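Local coordinates for ankyrin repeat and SAM domain-containing protein 4B (Mus musculus, PDB 5F3X), which probably acts as a scaffold, joining partner proteins through its ankyrin repeats, its SAM domain and a C-terminal PDZ-binding motif, at residues B[41-46]-B[56-60]. Residues are numbered along the deposited sequence; the frame is centred on the assembly and turned at random.
Sequences CSDEDL and RKKVL
R56 meets D43 through NE, which donates to D43 OD1 at 3.0 Å in a nearly straight salt-bridged hydrogen bond. The carboxylate oxygen lies in the guanidinium plane, at its edge, whereas the arginine reaches that oxygen from above the carboxylate plane; the planes stand 72° apart, and a single N-H carries the bond rather than a side-by-side pair. A bend at chi3 (50°) turns the guanidinium across the aspartate, and on the way there R56 CG packs 3.6 Å from L46 CB. Farther along, NH1 bonds to M51 O, tying the same group to the link between the helices. A leucine in place of R56 would probably leave D43 with just weak bonds, from K57 and Q47, and the M51 carbonyl without this donor. K57 starts out pointing away from helix 43-48, but bends at chi2 and chi3 bring NZ back to D43 OD1, a weak salt bridge of 3.3 Å. D43 can serve both bases because its CG is anti to the backbone N (chi1 -174°), swinging the carboxylate out toward helix 53-71. Beyond these charges the contact turns apolar. V59 CG1 lies 4.2 Å from L46 CD1, and V59 also touches L21 and M51. L60 and L46 reach toward each other tip to tip, while L60 CD2 sits 3.8 Å from C41 O, just ahead of the N-cap S42 of helix 43-48. The helix start is fixed by a capping box: D45 N donates to S42 OG, and S42 N to D45 OD2. Short helix 43-48 thus packs against the long C-terminal helix 53-71, as in the five-helix bundle of SAM domains.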
ATOM      1  N   CYS B  41      20.629 -11.052  16.563  1.00 53.17           N
ATOM      2  CA  CYS B  41      21.114 -12.408  16.784  1.00 52.17           C
ATOM      3  C   CYS B  41      22.166 -12.812  15.759  1.00 50.93           C
ATOM      4  O   CYS B  41      22.062 -12.502  14.558  1.00 47.99           O
ATOM      5  CB  CYS B  41      19.959 -13.409  16.759  1.00 49.53           C
ATOM      6  SG  CYS B  41      19.007 -13.388  18.278  1.00 51.57           S
ATOM      7  N   SER B  42      23.174 -13.513  16.243  1.00 49.41           N
ATOM      8  CA  SER B  42      24.196 -14.056  15.375  1.00 49.17           C
ATOM      9  C   SER B  42      23.924 -15.527  15.112  1.00 49.73           C
ATOM     10  O   SER B  42      23.099 -16.168  15.778  1.00 44.75           O
ATOM     11  CB  SER B  42      25.563 -13.916  16.028  1.00 45.61           C
ATOM     12  OG  SER B  42      25.579 -14.782  17.148  1.00 47.17           O
ATOM     13  N   ASP B  43      24.721 -16.090  14.197  1.00 48.41           N
ATOM     14  CA  ASP B  43      24.714 -17.534  14.061  1.00 46.75           C
ATOM     15  C   ASP B  43      24.935 -18.207  15.414  1.00 47.44           C
ATOM     16  O   ASP B  43      24.258 -19.196  15.742  1.00 47.24           O
ATOM     17  CB  ASP B  43      25.764 -17.975  13.045  1.00 47.36           C
ATOM     18  CG  ASP B  43      25.688 -19.459  12.756  1.00 52.63           C
ATOM     19  OD1 ASP B  43      24.795 -19.861  11.984  1.00 55.41           O
ATOM     20  OD2 ASP B  43      26.493 -20.230  13.315  1.00 54.35           O
ATOM     21  N   GLU B  44      25.854 -17.673  16.242  1.00 47.73           N
ATOM     22  CA  GLU B  44      26.093 -18.377  17.499  1.00 51.12           C
ATOM     23  C   GLU B  44      24.954 -18.161  18.497  1.00 45.22           C
ATOM     24  O   GLU B  44      24.628 -19.077  19.260  1.00 48.09           O
ATOM     25  CB  GLU B  44      27.433 -17.991  18.128  1.00 54.53           C
ATOM     26  CG  GLU B  44      27.693 -18.787  19.433  1.00 59.53           C
ATOM     27  CD  GLU B  44      28.973 -18.363  20.170  1.00 69.59           C
ATOM     28  OE1 GLU B  44      29.485 -17.248  19.894  1.00 73.76           O
ATOM     29  OE2 GLU B  44      29.456 -19.133  21.041  1.00 71.52           O
ATOM     30  N   ASP B  45      24.314 -16.990  18.484  1.00 82.91           N
ATOM     31  CA  ASP B  45      23.113 -16.803  19.294  1.00 71.71           C
ATOM     32  C   ASP B  45      22.065 -17.867  18.974  1.00 67.02           C
ATOM     33  O   ASP B  45      21.461 -18.457  19.880  1.00 68.55           O
ATOM     34  CB  ASP B  45      22.546 -15.403  19.062  1.00 70.28           C
ATOM     35  CG  ASP B  45      23.336 -14.325  19.776  1.00 74.32           C
ATOM     36  OD1 ASP B  45      23.597 -14.476  20.990  1.00 76.10           O
ATOM     37  OD2 ASP B  45      23.712 -13.331  19.116  1.00 75.35           O
ATOM     38  N   LEU B  46      21.852 -18.142  17.679  1.00 59.10           N
ATOM     39  CA  LEU B  46      20.812 -19.088  17.296  1.00 57.48           C
ATOM     40  C   LEU B  46      21.231 -20.531  17.534  1.00 62.14           C
ATOM     41  O   LEU B  46      20.368 -21.405  17.701  1.00 64.05           O
ATOM     42  CB  LEU B  46      20.419 -18.882  15.832  1.00 53.43           C
ATOM     43  CG  LEU B  46      19.829 -17.502  15.517  1.00 52.94           C
ATOM     44  CD1 LEU B  46      19.688 -17.290  14.027  1.00 42.22           C
ATOM     45  CD2 LEU B  46      18.509 -17.278  16.275  1.00 43.84           C
ATOM     46  N   ARG B  56      19.060 -21.984  10.565  1.00 54.09           N
ATOM     47  CA  ARG B  56      19.916 -20.849  10.902  1.00 49.79           C
ATOM     48  C   ARG B  56      20.253 -20.051   9.655  1.00 49.82           C
ATOM     49  O   ARG B  56      20.090 -18.828   9.628  1.00 49.34           O
ATOM     50  CB  ARG B  56      21.190 -21.335  11.588  1.00 49.22           C
ATOM     51  CG  ARG B  56      21.297 -20.978  13.049  1.00 47.94           C
ATOM     52  CD  ARG B  56      22.132 -21.994  13.807  1.00 48.08           C
ATOM     53  NE  ARG B  56      23.420 -22.282  13.167  1.00 48.32           N
ATOM     54  CZ  ARG B  56      24.012 -23.470  13.222  1.00 49.91           C
ATOM     55  NH1 ARG B  56      23.423 -24.453  13.879  1.00 48.46           N
ATOM     56  NH2 ARG B  56      25.177 -23.689  12.617  1.00 53.96           N
ATOM     57  N   LYS B  57      20.694 -20.742   8.593  1.00 51.17           N
ATOM     58  CA  LYS B  57      21.046 -20.060   7.350  1.00 50.65           C
ATOM     59  C   LYS B  57      19.839 -19.347   6.746  1.00 54.05           C
ATOM     60  O   LYS B  57      19.953 -18.203   6.299  1.00 56.80           O
ATOM     61  CB  LYS B  57      21.640 -21.057   6.364  1.00 53.24           C
ATOM     62  CG  LYS B  57      22.908 -21.782   6.852  1.00 58.46           C
ATOM     63  CD  LYS B  57      24.094 -20.841   7.111  1.00 59.18           C
ATOM     64  CE  LYS B  57      24.256 -20.453   8.605  1.00 53.66           C
ATOM     65  NZ  LYS B  57      24.950 -19.153   8.762  1.00 54.41           N
ATOM     66  N   LYS B  58      18.668 -19.990   6.747  1.00 52.60           N
ATOM     67  CA  LYS B  58      17.483 -19.352   6.181  1.00 49.91           C
ATOM     68  C   LYS B  58      17.093 -18.120   6.981  1.00 48.76           C
ATOM     69  O   LYS B  58      16.826 -17.060   6.407  1.00 51.18           O
ATOM     70  CB  LYS B  58      16.320 -20.347   6.106  1.00 53.31           C
ATOM     71  CG  LYS B  58      16.408 -21.303   4.908  1.00 56.01           C
ATOM     72  CD  LYS B  58      15.660 -22.610   5.140  1.00 54.44           C
ATOM     73  CE  LYS B  58      15.844 -23.528   3.938  1.00 56.48           C
ATOM     74  NZ  LYS B  58      14.918 -24.706   3.985  1.00 59.26           N
ATOM     75  N   VAL B  59      17.066 -18.237   8.312  1.00 48.13           N
ATOM     76  CA  VAL B  59      16.787 -17.075   9.163  1.00 46.96           C
ATOM     77  C   VAL B  59      17.784 -15.951   8.889  1.00 46.08           C
ATOM     78  O   VAL B  59      17.396 -14.798   8.692  1.00 46.08           O
ATOM     79  CB  VAL B  59      16.798 -17.460  10.654  1.00 47.23           C
ATOM     80  CG1 VAL B  59      16.494 -16.277  11.467  1.00 50.36           C
ATOM     81  CG2 VAL B  59      15.751 -18.476  10.963  1.00 48.94           C
ATOM     82  N   LEU B  60      19.087 -16.259   8.886  1.00 48.16           N
ATOM     83  CA  LEU B  60      20.037 -15.156   8.799  1.00 50.79           C
ATOM     84  C   LEU B  60      20.050 -14.558   7.407  1.00 51.40           C
ATOM     85  O   LEU B  60      20.236 -13.345   7.256  1.00 52.63           O
ATOM     86  CB  LEU B  60      21.441 -15.583   9.234  1.00 46.73           C
ATOM     87  CG  LEU B  60      21.561 -15.991  10.716  1.00 47.53           C
ATOM     88  CD1 LEU B  60      22.490 -17.195  10.942  1.00 49.81           C
ATOM     89  CD2 LEU B  60      21.970 -14.818  11.573  1.00 46.13           C
TER